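Local structure of phospholipase C-beta (PLC-beta) (Sepia officinalis, 3QR0) at residues S336-N339 with H345-T348; E368-D373 with A501-K506; V596-Q601 with I605-N610; T547-K552 with T569-K574; S351-Y356 with V397-E402. The protein is a multidomain phospholipase C-beta that binds a calcium ion in a TIM-barrel core accompanied by PH, EF-hand and C2 domains. One frame throughout, in Å; residues are numbered along the deposited sequence.

Contact 1 (S336-N339 with H345-T348). With CA (calcium ion), chain B.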
# COMPACT_ATOMS: atom_id res chain seq x y z
N SER A 336 -11.64 0.70 -0.18
CA SER A 336 -12.75 0.54 -1.12
C SER A 336 -12.43 0.88 -2.58
O SER A 336 -11.79 1.90 -2.87
CB SER A 336 -13.93 1.41 -0.67
OG SER A 336 -14.37 1.03 0.62
N SER A 337 -12.93 0.03 -3.48
CA SER A 337 -12.71 0.15 -4.92
C SER A 337 -14.00 0.48 -5.67
O SER A 337 -15.05 -0.09 -5.37
CB SER A 337 -12.14 -1.17 -5.44
OG SER A 337 -12.29 -1.29 -6.84
N HIS A 338 -13.92 1.38 -6.64
CA HIS A 338 -15.04 1.74 -7.53
C HIS A 338 -14.93 1.06 -8.90
O HIS A 338 -13.82 0.93 -9.43
CB HIS A 338 -15.07 3.26 -7.74
CG HIS A 338 -16.05 3.70 -8.79
ND1 HIS A 338 -15.67 4.24 -10.00
CD2 HIS A 338 -17.41 3.67 -8.81
CE1 HIS A 338 -16.74 4.53 -10.71
NE2 HIS A 338 -17.81 4.19 -10.02
N ASN A 339 -16.08 0.68 -9.48
CA ASN A 339 -16.16 -0.05 -10.78
C ASN A 339 -14.93 -0.92 -10.96
O ASN A 339 -14.13 -0.74 -11.89
CB ASN A 339 -16.35 0.91 -11.99
CG ASN A 339 -17.80 1.41 -12.15
OD1 ASN A 339 -18.72 0.97 -11.46
ND2 ASN A 339 -17.99 2.33 -13.09
N HIS A 345 -9.98 3.08 -18.94
CA HIS A 345 -10.94 4.15 -19.20
C HIS A 345 -12.36 3.67 -18.94
O HIS A 345 -12.69 2.50 -19.20
CB HIS A 345 -10.79 4.58 -20.66
CG HIS A 345 -11.38 5.92 -20.99
ND1 HIS A 345 -12.68 6.08 -21.41
CD2 HIS A 345 -10.81 7.15 -21.04
CE1 HIS A 345 -12.90 7.35 -21.68
NE2 HIS A 345 -11.79 8.03 -21.46
N GLN A 346 -13.21 4.55 -18.41
CA GLN A 346 -14.59 4.20 -18.05
C GLN A 346 -15.50 3.89 -19.24
O GLN A 346 -16.50 3.18 -19.08
CB GLN A 346 -15.24 5.33 -17.24
CG GLN A 346 -14.59 5.63 -15.89
CD GLN A 346 -14.79 4.52 -14.88
OE1 GLN A 346 -15.92 4.16 -14.55
NE2 GLN A 346 -13.70 3.97 -14.36
N LEU A 347 -15.17 4.42 -20.41
CA LEU A 347 -16.03 4.29 -21.59
C LEU A 347 -15.47 3.38 -22.68
O LEU A 347 -16.24 2.75 -23.39
CB LEU A 347 -16.32 5.66 -22.20
CG LEU A 347 -16.90 6.73 -21.28
CD1 LEU A 347 -17.10 8.02 -22.06
CD2 LEU A 347 -18.21 6.28 -20.65
N THR A 348 -14.15 3.34 -22.82
CA THR A 348 -13.51 2.59 -23.91
C THR A 348 -12.56 1.50 -23.44
O THR A 348 -11.89 0.87 -24.26
CB THR A 348 -12.70 3.55 -24.81
OG1 THR A 348 -11.74 4.25 -24.01
CG2 THR A 348 -13.63 4.56 -25.48
CA CA B . -20.97 1.17 -11.17
O HOH W 1 -20.50 3.46 -10.46
O HOH W 2 -13.14 1.83 -12.37
O HOH W 3 -21.18 2.78 -13.01
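Two amides meet almost in one plane here: those of Asn339 and Gln346 are turned only 11° from each other, and Asn339 ND2 donates to Gln346 OE1 at 3.1 Å. The bond is fairly straight, with an N-H...O angle of 156°, and it runs in the carbonyl plane of Gln346. The third flat group is the imidazole of His338. Asn339 CG sits over one of its faces, 3.4 Å above the plane and shifted toward the rim, while Gln346 OE1 comes in obliquely, 3.9 Å from His338 CE1. Gln346 gets there by a bend at chi2 (-69°), which folds its amide over toward the other segment, although Asn339 CA and Gln346 CA, the closest such pair, are 8.6 Å apart.

Both segments belong to the loop that follows strand 332-334 in the X half of the TIM barrel, and that loop carries one ligand of the calcium site. Asn339 OD1 binds the calcium ion at 2.3 Å; Glu368, Asp370 and Glu417 supply the other protein ligands. The same amide therefore works at both ends, and the metal pull on OD1 would be expected to make ND2 a better donor. ND2 also gives a hydrogen bond to water 3, itself a calcium ligand, and His338 NE2 holds water 1, another. Asn599 fixes the ring from its ND1 side. Gln346 NE2 donates to water 2 at 3.0 Å, which also lies within hydrogen-bonding distance of Asn339 O, and NE2 has a further partner in Ser580 OG.

Contact 2 (E368-D373 with A501-K506). With CA (calcium ion), chain B.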
# COMPACT_ATOMS: atom_id res chain seq x y z
N GLU A 368 -16.97 -3.37 -6.29
CA GLU A 368 -18.19 -3.10 -7.03
C GLU A 368 -18.36 -4.05 -8.20
O GLU A 368 -17.41 -4.34 -8.93
CB GLU A 368 -18.19 -1.66 -7.52
CG GLU A 368 -19.50 -1.23 -8.17
CD GLU A 368 -19.57 0.26 -8.40
OE1 GLU A 368 -18.56 0.95 -8.13
OE2 GLU A 368 -20.62 0.75 -8.86
N LEU A 369 -19.59 -4.54 -8.37
CA LEU A 369 -19.96 -5.42 -9.46
C LEU A 369 -21.20 -4.82 -10.13
O LEU A 369 -22.27 -4.75 -9.52
CB LEU A 369 -20.28 -6.83 -8.95
CG LEU A 369 -19.17 -7.70 -8.33
CD1 LEU A 369 -18.66 -7.16 -6.99
CD2 LEU A 369 -19.65 -9.14 -8.15
N ASP A 370 -21.02 -4.35 -11.37
CA ASP A 370 -22.12 -3.82 -12.18
C ASP A 370 -22.69 -4.95 -13.01
O ASP A 370 -22.09 -5.36 -14.01
CB ASP A 370 -21.63 -2.71 -13.13
CG ASP A 370 -21.29 -1.42 -12.42
OD1 ASP A 370 -21.27 -1.36 -11.18
OD2 ASP A 370 -21.02 -0.42 -13.13
N CYS A 371 -23.87 -5.45 -12.61
CA CYS A 371 -24.44 -6.65 -13.21
C CYS A 371 -25.50 -6.33 -14.27
O CYS A 371 -26.42 -5.55 -14.01
CB CYS A 371 -25.04 -7.54 -12.12
SG CYS A 371 -23.87 -7.88 -10.78
N TRP A 372 -25.35 -6.93 -15.45
CA TRP A 372 -26.28 -6.74 -16.57
C TRP A 372 -26.68 -8.10 -17.16
O TRP A 372 -25.97 -9.10 -16.99
CB TRP A 372 -25.64 -5.86 -17.65
CG TRP A 372 -25.27 -4.48 -17.17
CD1 TRP A 372 -24.13 -4.12 -16.51
CD2 TRP A 372 -26.05 -3.29 -17.31
NE1 TRP A 372 -24.15 -2.77 -16.24
CE2 TRP A 372 -25.32 -2.24 -16.71
CE3 TRP A 372 -27.29 -3.00 -17.88
CZ2 TRP A 372 -25.80 -0.92 -16.66
CZ3 TRP A 372 -27.77 -1.69 -17.83
CH2 TRP A 372 -27.02 -0.67 -17.22
N ASP A 373 -27.81 -8.12 -17.86
CA ASP A 373 -28.27 -9.33 -18.55
C ASP A 373 -27.31 -9.65 -19.68
O ASP A 373 -27.01 -8.79 -20.50
CB ASP A 373 -29.67 -9.15 -19.13
CG ASP A 373 -30.78 -9.22 -18.08
OD1 ASP A 373 -30.50 -9.57 -16.92
OD2 ASP A 373 -31.94 -8.91 -18.43
N ALA A 501 -24.41 10.35 -11.24
CA ALA A 501 -24.39 8.96 -10.79
C ALA A 501 -24.31 7.95 -11.93
O ALA A 501 -23.93 6.79 -11.72
CB ALA A 501 -25.62 8.66 -9.92
N GLY A 502 -24.68 8.37 -13.14
CA GLY A 502 -24.56 7.52 -14.32
C GLY A 502 -25.48 6.33 -14.22
O GLY A 502 -26.64 6.47 -13.82
N THR A 503 -24.97 5.15 -14.55
CA THR A 503 -25.78 3.93 -14.51
C THR A 503 -26.28 3.57 -13.10
O THR A 503 -27.28 2.88 -12.95
CB THR A 503 -25.04 2.70 -15.10
OG1 THR A 503 -23.88 2.41 -14.30
CG2 THR A 503 -24.62 2.96 -16.55
N ALA A 504 -25.59 4.06 -12.07
CA ALA A 504 -26.00 3.80 -10.69
C ALA A 504 -27.29 4.52 -10.29
O ALA A 504 -27.87 4.20 -9.25
CB ALA A 504 -24.87 4.18 -9.73
N ALA A 505 -27.72 5.48 -11.09
CA ALA A 505 -28.94 6.26 -10.81
C ALA A 505 -30.23 5.43 -10.86
O ALA A 505 -31.20 5.76 -10.19
CB ALA A 505 -29.05 7.44 -11.79
N LYS A 506 -30.25 4.38 -11.68
CA LYS A 506 -31.44 3.54 -11.87
C LYS A 506 -31.06 2.07 -12.00
O LYS A 506 -30.50 1.65 -13.01
CB LYS A 506 -32.21 3.99 -13.12
CG LYS A 506 -33.50 3.19 -13.38
CD LYS A 506 -34.29 3.74 -14.56
CE LYS A 506 -33.52 3.64 -15.87
NZ LYS A 506 -34.39 3.85 -17.06
CA CA B . -20.97 1.17 -11.17
O HOH W 4 -22.79 -0.12 -15.33
O HOH W 3 -21.18 2.78 -13.01
O HOH W 1 -20.50 3.46 -10.46
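Thr503 turns its carbons to Trp372 and its hydroxyl to the waters around the calcium site. Its CB lies at the edge of the indole, near the ring plane, 4.0 Å from Trp372 CZ2. Thr503 CG2 touches the same carbon from slightly farther off, so CB and the methyl both rest against the benzo ring. A chi1 of 63° swings OG1 to the calcium side while CG2 stays by the indole. The hydroxyl does not bond Asp370 directly, since Thr503 OG1 and Asp370 OD2 are 4.2 Å apart; water 4 bridges them. It donates to Thr503 OG1 at 2.9 Å and to Asp370 OD2 at 2.8 Å, and accepts from Trp372 NE1 in the plane of the indole, tying all three side chains to one oxygen. Water 3 links OG1 to the metal, donating to the hydroxyl while binding the calcium ion, and Glu417 OE2 is a further hydrogen-bond partner of OG1.

On the strand side, Asp370 grips the calcium with both carboxylate oxygens, OD1 and OD2 each 2.5 Å from the ion, and Tyr341 OH bonds OD2 as well. Glu368 runs extended to the same ion and gives it one oxygen, OE2 at 2.4 Å; its OE1 pairs with Arg570. Trp372 is steadied by stacking with His419. With Asn339, Glu417 and waters 1 and 3 the ion has seven ligand atoms. The arrangement is that of a calcium site at the C-terminal end of a TIM-barrel strand, where the turn after helix 488-501, from the connection between the X and Y halves, adds a second shell, partly through water.

Contact 3 (V596-Q601 with I605-N610)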
# COMPACT_ATOMS: atom_id res chain seq x y z
N VAL A 596 -14.88 4.92 1.00
CA VAL A 596 -14.52 5.96 0.06
C VAL A 596 -13.89 5.30 -1.18
O VAL A 596 -12.68 5.10 -1.25
CB VAL A 596 -13.60 6.99 0.73
CG1 VAL A 596 -13.26 8.12 -0.23
CG2 VAL A 596 -14.27 7.54 1.97
N ALA A 597 -14.74 4.98 -2.15
CA ALA A 597 -14.37 4.15 -3.31
C ALA A 597 -13.51 4.88 -4.35
O ALA A 597 -13.82 5.99 -4.79
CB ALA A 597 -15.61 3.58 -3.98
N LEU A 598 -12.43 4.22 -4.75
CA LEU A 598 -11.48 4.80 -5.70
C LEU A 598 -11.28 3.87 -6.88
O LEU A 598 -11.47 2.66 -6.78
CB LEU A 598 -10.14 5.05 -5.00
CG LEU A 598 -10.21 5.96 -3.77
CD1 LEU A 598 -8.90 5.91 -2.99
CD2 LEU A 598 -10.53 7.39 -4.19
N ASN A 599 -10.90 4.45 -8.01
CA ASN A 599 -10.52 3.68 -9.18
C ASN A 599 -9.09 3.17 -9.00
O ASN A 599 -8.13 3.93 -9.15
CB ASN A 599 -10.65 4.54 -10.43
CG ASN A 599 -12.08 4.92 -10.72
OD1 ASN A 599 -12.97 4.07 -10.74
ND2 ASN A 599 -12.32 6.20 -10.95
N PHE A 600 -8.96 1.88 -8.71
CA PHE A 600 -7.66 1.26 -8.40
C PHE A 600 -6.70 1.21 -9.59
O PHE A 600 -5.50 1.07 -9.39
CB PHE A 600 -7.84 -0.14 -7.80
CG PHE A 600 -7.95 -0.14 -6.30
CD1 PHE A 600 -8.90 0.63 -5.66
CD2 PHE A 600 -7.08 -0.90 -5.53
CE1 PHE A 600 -9.00 0.65 -4.28
CE2 PHE A 600 -7.17 -0.89 -4.15
CZ PHE A 600 -8.12 -0.12 -3.52
N GLN A 601 -7.24 1.34 -10.80
CA GLN A 601 -6.42 1.31 -12.01
C GLN A 601 -5.75 2.64 -12.33
O GLN A 601 -4.89 2.70 -13.20
CB GLN A 601 -7.25 0.86 -13.22
CG GLN A 601 -8.26 1.89 -13.73
CD GLN A 601 -9.62 1.79 -13.06
OE1 GLN A 601 -9.73 1.51 -11.85
NE2 GLN A 601 -10.67 2.03 -13.84
N ILE A 605 -2.57 10.73 -7.38
CA ILE A 605 -2.30 11.03 -5.97
C ILE A 605 -3.25 10.29 -5.01
O ILE A 605 -2.82 9.75 -3.98
CB ILE A 605 -2.29 12.57 -5.71
CG1 ILE A 605 -1.95 12.89 -4.24
CG2 ILE A 605 -3.61 13.21 -6.14
CD1 ILE A 605 -3.15 12.90 -3.31
N ALA A 606 -4.53 10.23 -5.37
CA ALA A 606 -5.54 9.58 -4.53
C ALA A 606 -5.22 8.11 -4.24
O ALA A 606 -5.29 7.68 -3.09
CB ALA A 606 -6.91 9.70 -5.16
N MET A 607 -4.87 7.36 -5.28
CA MET A 607 -4.53 5.94 -5.11
C MET A 607 -3.20 5.74 -4.38
O MET A 607 -3.08 4.84 -3.55
CB MET A 607 -4.52 5.19 -6.45
CG MET A 607 -5.88 4.62 -6.85
SD MET A 607 -6.69 3.65 -5.55
CE MET A 607 -5.53 2.30 -5.34
N CYS A 608 -2.21 6.57 -4.69
CA CYS A 608 -0.93 6.56 -3.98
C CYS A 608 -1.12 6.72 -2.47
O CYS A 608 -0.53 5.98 -1.68
CB CYS A 608 -0.01 7.65 -4.51
SG CYS A 608 0.56 7.36 -6.20
N VAL A 609 -1.97 7.67 -2.07
CA VAL A 609 -2.26 7.93 -0.66
C VAL A 609 -3.07 6.79 -0.03
O VAL A 609 -2.79 6.35 1.08
CB VAL A 609 -3.03 9.26 -0.48
CG1 VAL A 609 -3.52 9.42 0.94
CG2 VAL A 609 -2.14 10.44 -0.87
N ASN A 610 -4.07 6.30 -0.77
CA ASN A 610 -4.92 5.22 -0.29
C ASN A 610 -4.11 3.97 0.05
O ASN A 610 -4.24 3.42 1.15
CB ASN A 610 -5.98 4.89 -1.34
CG ASN A 610 -7.01 3.90 -0.83
OD1 ASN A 610 -7.85 4.25 0.01
ND2 ASN A 610 -6.96 2.67 -1.32
O HOH W 5 -10.72 3.57 0.13
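The methyl of Met607 is planted almost squarely on the ring of Phe600: CE lies 3.5 Å from the Phe600 ring centroid and 11° off its normal. The sulfur follows over the same ring, Met607 SD at 4.1 Å from that centroid, so the pair is both a CH-pi and a Met-aromatic contact. Bends at chi2 and chi3 curl the methionine until its end crosses the phenylalanine at about a right angle. The curl also brings Met607 CG to 3.3 Å from Asn599 O, a snug fit, and leaves SD against Leu598 CB.

About one turn on, Asn610 of the helix lies alongside Leu598, the two side chains running opposite ways, with Leu598 CD1 3.5 Å from Asn610 CG. The amide of Asn610 stands steeply to the Phe600 ring, their planes 77° apart, and its ND2 is hydrogen-bonded to Asn335 OD1. Water 5 lies between Val596 O and Asn610 OD1, within hydrogen-bonding distance of both.

The contact thus folds the loop after strand 595-596 back onto helix 605-613. Helix 586-589 packs beside it through Trp589, and strands 669-676 and 718-725 touch the helix through Tyr676 and Arg720.

Contact 4 (T547-K552 with T569-K574). With GOL (glycerol), chain I.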
# COMPACT_ATOMS: atom_id res chain seq x y z
N THR A 547 -20.92 14.06 -6.04
CA THR A 547 -21.74 15.26 -6.12
C THR A 547 -22.77 15.34 -4.98
O THR A 547 -22.96 16.41 -4.40
CB THR A 547 -22.47 15.34 -7.48
OG1 THR A 547 -21.53 15.13 -8.54
CG2 THR A 547 -23.13 16.70 -7.66
N GLN A 548 -23.41 14.22 -4.66
CA GLN A 548 -24.40 14.21 -3.57
C GLN A 548 -23.71 14.42 -2.23
O GLN A 548 -24.15 15.24 -1.42
CB GLN A 548 -25.20 12.91 -3.53
CG GLN A 548 -26.28 12.86 -2.42
CD GLN A 548 -27.13 11.60 -2.45
OE1 GLN A 548 -26.64 10.52 -2.77
NE2 GLN A 548 -28.41 11.73 -2.11
N ALA A 549 -22.63 13.68 -2.00
CA ALA A 549 -21.88 13.74 -0.75
C ALA A 549 -21.31 15.14 -0.50
O ALA A 549 -21.28 15.60 0.63
CB ALA A 549 -20.76 12.71 -0.74
N LEU A 550 -20.87 15.81 -1.57
CA LEU A 550 -20.38 17.19 -1.48
C LEU A 550 -21.47 18.18 -1.07
O LEU A 550 -21.23 19.08 -0.27
CB LEU A 550 -19.76 17.64 -2.81
CG LEU A 550 -18.39 17.05 -3.14
CD1 LEU A 550 -18.02 17.30 -4.60
CD2 LEU A 550 -17.33 17.62 -2.19
N ASN A 551 -22.68 18.01 -1.61
CA ASN A 551 -23.82 18.83 -1.18
C ASN A 551 -24.14 18.65 0.31
O ASN A 551 -24.41 19.63 1.00
CB ASN A 551 -25.06 18.54 -2.04
CG ASN A 551 -24.93 19.10 -3.45
OD1 ASN A 551 -24.21 20.08 -3.68
ND2 ASN A 551 -25.62 18.47 -4.41
N LYS A 552 -24.10 17.41 0.80
CA LYS A 552 -24.37 17.15 2.22
C LYS A 552 -23.24 17.73 3.09
O LYS A 552 -23.51 18.35 4.12
CB LYS A 552 -24.51 15.65 2.49
CG LYS A 552 -25.54 14.91 1.63
CD LYS A 552 -26.86 15.66 1.46
CE LYS A 552 -27.81 14.88 0.57
NZ LYS A 552 -29.08 15.61 0.30
N THR A 569 -21.53 5.36 5.13
CA THR A 569 -21.61 6.06 3.85
C THR A 569 -20.57 5.49 2.90
O THR A 569 -19.40 5.33 3.26
CB THR A 569 -21.34 7.57 3.97
OG1 THR A 569 -22.12 8.11 5.03
CG2 THR A 569 -21.70 8.31 2.67
N ARG A 570 -21.00 5.17 1.69
CA ARG A 570 -20.09 4.88 0.59
C ARG A 570 -20.10 6.07 -0.36
O ARG A 570 -21.14 6.65 -0.62
CB ARG A 570 -20.53 3.60 -0.13
CG ARG A 570 -19.67 3.23 -1.33
CD ARG A 570 -19.99 1.82 -1.83
NE ARG A 570 -19.16 1.47 -2.98
CZ ARG A 570 -19.43 1.79 -4.25
NH1 ARG A 570 -20.53 2.47 -4.57
NH2 ARG A 570 -18.59 1.42 -5.21
N ILE A 571 -18.92 6.41 -0.88
CA ILE A 571 -18.77 7.50 -1.84
C ILE A 571 -18.18 6.92 -3.11
O ILE A 571 -17.36 6.01 -3.04
CB ILE A 571 -17.81 8.58 -1.30
CG1 ILE A 571 -18.14 8.95 0.15
CG2 ILE A 571 -17.82 9.82 -2.22
CD1 ILE A 571 -19.36 9.82 0.32
N TYR A 572 -18.60 7.42 -4.27
CA TYR A 572 -17.98 6.99 -5.53
C TYR A 572 -17.88 8.14 -6.53
O TYR A 572 -18.67 9.09 -6.47
CB TYR A 572 -18.71 5.78 -6.12
CG TYR A 572 -20.14 6.02 -6.47
CD1 TYR A 572 -20.50 6.42 -7.75
CD2 TYR A 572 -21.16 5.84 -5.53
CE1 TYR A 572 -21.82 6.64 -8.09
CE2 TYR A 572 -22.49 6.06 -5.86
CZ TYR A 572 -22.81 6.46 -7.14
OH TYR A 572 -24.12 6.69 -7.51
N PRO A 573 -16.89 8.07 -7.45
CA PRO A 573 -16.65 9.19 -8.35
C PRO A 573 -17.79 9.45 -9.34
O PRO A 573 -18.46 8.52 -9.79
CB PRO A 573 -15.36 8.81 -9.09
CG PRO A 573 -15.19 7.35 -8.87
CD PRO A 573 -15.86 7.03 -7.57
N LYS A 574 -18.00 10.73 -9.65
CA LYS A 574 -19.00 11.14 -10.64
C LYS A 574 -18.68 10.64 -12.05
O LYS A 574 -17.52 10.38 -12.38
CB LYS A 574 -19.13 12.67 -10.65
CG LYS A 574 -17.86 13.42 -11.02
CD LYS A 574 -18.00 14.93 -10.85
CE LYS A 574 -16.64 15.61 -10.88
NZ LYS A 574 -16.74 17.10 -10.76
C1 GOL I . -27.02 7.26 -5.50
O1 GOL I . -25.88 6.44 -5.63
C2 GOL I . -26.73 8.66 -6.04
O2 GOL I . -25.81 9.34 -5.22
C3 GOL I . -28.03 9.46 -6.12
O3 GOL I . -27.92 10.38 -7.18
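Ala549 and Ile571 close the inside of a beta-alpha-beta crossover: strand 540-545 leads into helix 546-555, and the chain returns as strand 569-572, parallel to the first. Their contact is tight. Ala549 CB and Ile571 CD1 are 3.4 Å apart, closer than two methyl carbons usually come. The isoleucine sends CG1 opposite its carbonyl carbon (chi1 -47°), and a further turn at chi2 swings CD1 up to the alanine. Met544 and Tyr588 pack on Ala549 as well, and Tyr588 also reaches Ile571, so the methyls meet within a larger apolar layer.

This layering of helix over parallel strands is the repeating scheme of a TIM barrel, here in its Y half. Arg570, next to Ile571 on the strand, leaves the helix behind, and its NH1 is hydrogen-bonded to Ser543 OG of strand 540-545. A second touch lies at the start of the helix, where Thr547 OG1 meets Lys574 CB at 4.0 Å, the two side chains crossing at about a right angle; the hydroxyl itself is hydrogen-bonded to Asp500.

A glycerol, most likely carried over from crystallisation, spans helix and strand. Its central hydroxyl, O2, donates to Gln548 OE1 at 2.8 Å, reached by an extended glutamine chain. The terminal glycerol O1 accepts from Tyr572 OH over 2.6 Å and lies at the edge of the phenol, in the ring plane. Ser543 O and Val545 N, on the first strand, also bond the glycerol.

Contact 5 (S351-Y356 with V397-E402)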
# COMPACT_ATOMS: atom_id res chain seq x y z
N SER A 351 -13.00 -4.63 -19.35
CA SER A 351 -13.41 -5.26 -18.09
C SER A 351 -12.54 -6.50 -17.87
O SER A 351 -12.03 -7.08 -18.83
CB SER A 351 -14.88 -5.65 -18.12
OG SER A 351 -15.70 -4.50 -18.17
N SER A 352 -12.37 -6.90 -16.61
CA SER A 352 -11.44 -7.98 -16.26
C SER A 352 -11.95 -8.80 -15.08
O SER A 352 -12.65 -8.29 -14.20
CB SER A 352 -10.08 -7.37 -15.91
OG SER A 352 -9.18 -8.31 -15.35
N VAL A 353 -11.59 -10.09 -15.06
CA VAL A 353 -11.80 -10.92 -13.88
C VAL A 353 -10.59 -10.83 -12.95
O VAL A 353 -10.74 -10.68 -11.73
CB VAL A 353 -12.03 -12.39 -14.25
CG1 VAL A 353 -12.23 -13.23 -12.99
CG2 VAL A 353 -13.22 -12.53 -15.20
N GLU A 354 -9.39 -10.92 -13.52
CA GLU A 354 -8.15 -10.91 -12.73
C GLU A 354 -7.99 -9.66 -11.86
O GLU A 354 -7.41 -9.73 -10.77
CB GLU A 354 -6.94 -11.07 -13.66
CG GLU A 354 -5.57 -11.08 -12.95
CD GLU A 354 -5.40 -12.21 -11.94
OE1 GLU A 354 -5.89 -13.34 -12.18
OE2 GLU A 354 -4.76 -11.97 -10.90
N ILE A 355 -8.50 -8.52 -12.33
CA ILE A 355 -8.45 -7.28 -11.53
C ILE A 355 -9.10 -7.45 -10.15
O ILE A 355 -8.65 -6.84 -9.18
CB ILE A 355 -9.08 -6.07 -12.30
CG1 ILE A 355 -8.80 -4.74 -11.58
CG2 ILE A 355 -10.58 -6.26 -12.50
CD1 ILE A 355 -7.33 -4.44 -11.35
N TYR A 356 -10.13 -8.29 -10.04
CA TYR A 356 -10.75 -8.57 -8.74
C TYR A 356 -9.78 -9.24 -7.78
O TYR A 356 -9.72 -8.88 -6.60
CB TYR A 356 -12.03 -9.40 -8.88
CG TYR A 356 -13.21 -8.57 -9.34
CD1 TYR A 356 -14.03 -7.93 -8.42
CD2 TYR A 356 -13.48 -8.42 -10.69
CE1 TYR A 356 -15.11 -7.15 -8.84
CE2 TYR A 356 -14.55 -7.66 -11.12
CZ TYR A 356 -15.36 -7.03 -10.20
OH TYR A 356 -16.41 -6.27 -10.65
N VAL A 397 -17.15 -13.92 -9.36
CA VAL A 397 -17.39 -14.37 -7.98
C VAL A 397 -16.48 -15.52 -7.55
O VAL A 397 -16.08 -15.59 -6.39
CB VAL A 397 -18.88 -14.69 -7.67
CG1 VAL A 397 -19.71 -13.39 -7.65
CG2 VAL A 397 -19.45 -15.69 -8.66
N TYR A 398 -16.14 -16.41 -8.47
CA TYR A 398 -15.13 -17.44 -8.19
C TYR A 398 -13.74 -16.83 -7.99
O TYR A 398 -12.95 -17.33 -7.19
CB TYR A 398 -15.13 -18.52 -9.28
CG TYR A 398 -16.20 -19.56 -9.04
CD1 TYR A 398 -15.97 -20.64 -8.19
CD2 TYR A 398 -17.46 -19.45 -9.63
CE1 TYR A 398 -16.94 -21.59 -7.95
CE2 TYR A 398 -18.45 -20.41 -9.39
CZ TYR A 398 -18.18 -21.47 -8.55
OH TYR A 398 -19.15 -22.42 -8.31
N ALA A 399 -13.45 -15.73 -8.69
CA ALA A 399 -12.21 -14.96 -8.48
C ALA A 399 -12.20 -14.32 -7.09
O ALA A 399 -11.20 -14.40 -6.36
CB ALA A 399 -12.07 -13.88 -9.55
N ILE A 400 -13.31 -13.68 -6.73
CA ILE A 400 -13.45 -13.08 -5.41
C ILE A 400 -13.30 -14.14 -4.31
O ILE A 400 -12.59 -13.93 -3.32
CB ILE A 400 -14.81 -12.34 -5.26
CG1 ILE A 400 -14.84 -11.10 -6.16
CG2 ILE A 400 -15.04 -11.93 -3.81
CD1 ILE A 400 -16.20 -10.47 -6.33
N ALA A 401 -13.95 -15.29 -4.50
CA ALA A 401 -13.90 -16.38 -3.52
C ALA A 401 -12.46 -16.87 -3.31
O ALA A 401 -12.09 -17.21 -2.19
CB ALA A 401 -14.82 -17.53 -3.95
N GLU A 402 -11.67 -16.91 -4.37
CA GLU A 402 -10.26 -17.30 -4.28
C GLU A 402 -9.41 -16.33 -3.45
O GLU A 402 -8.64 -16.75 -2.58
CB GLU A 402 -9.65 -17.44 -5.68
CG GLU A 402 -8.18 -17.86 -5.68
CD GLU A 402 -7.50 -17.74 -7.03
OE1 GLU A 402 -8.20 -17.63 -8.07
OE2 GLU A 402 -6.25 -17.77 -7.04
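Val353 and Tyr356 are the residues of 351-356 that touch segment 397-402 of helix 393-403, at Ala399 and Ile400, and the approach to them begins at Ser351, whose OG is bonded to Thr389 O. Ser352 comes next and precedes the turn into the helix: its OG accepts from Ile355 N at 3.1 Å, a fairly straight capping bond of 161°. Val353 follows with its first touch across. CG1 lies anti to the backbone N (chi1 180°), and that branch meets Ala399 CB at 3.5 Å. The backbone turns here, Val353 O taking Tyr356 N at 3.0 Å and lying at the edge of the tyrosine ring, in its plane.

Glu354 points its CB away from the second helix, but its carboxylate turns back; Glu354 OE1 stays 6.4 Å from Glu402 OE1. Arg357 makes salt bridges to both glutamates, and Arg74 of the PH domain to Glu354, so the like charges have cations close by. At Tyr356 the ring meets the branched chain of Ile400 obliquely, Tyr356 CD1 3.9 Å from Ile400 CD1, and Ile400 CG1 is nearly as close to the same carbon. The phenol OH reaches beyond to Glu368 O.

No hydrogen bond crosses between the segments: methyl groups and the tyrosine ring join 351-356 to helix 393-403 by apolar contact, while the polar tip of Tyr356 is spent on strand 366-372, tying the pair to the strand that carries two calcium ligands.

In the fold
Contacts 1 and 2 supply three of the four protein residues on the calcium ion, Glu417 being the fourth: their centres are 11 Å apart, they share waters 1 and 3, and Asn339 N reaches Glu368 OE1 at 2.8 Å. Contact 4 joins through the same carboxylate, Arg570 NH2 lying 3.0 Å from Glu368 OE1. Contact 3 touches contact 1, with Asn599 OD1 2.8 Å from His338 ND1, and meets contact 4 where Ala597 N bonds Ile571 O. In this way the X and Y parts of the barrel meet around the site. Contact 5 joins contact 2 through Tyr356, whose side chain is about 9 Å from the calcium, whereas contacts 4 and 5 lie about 26 Å apart between centres.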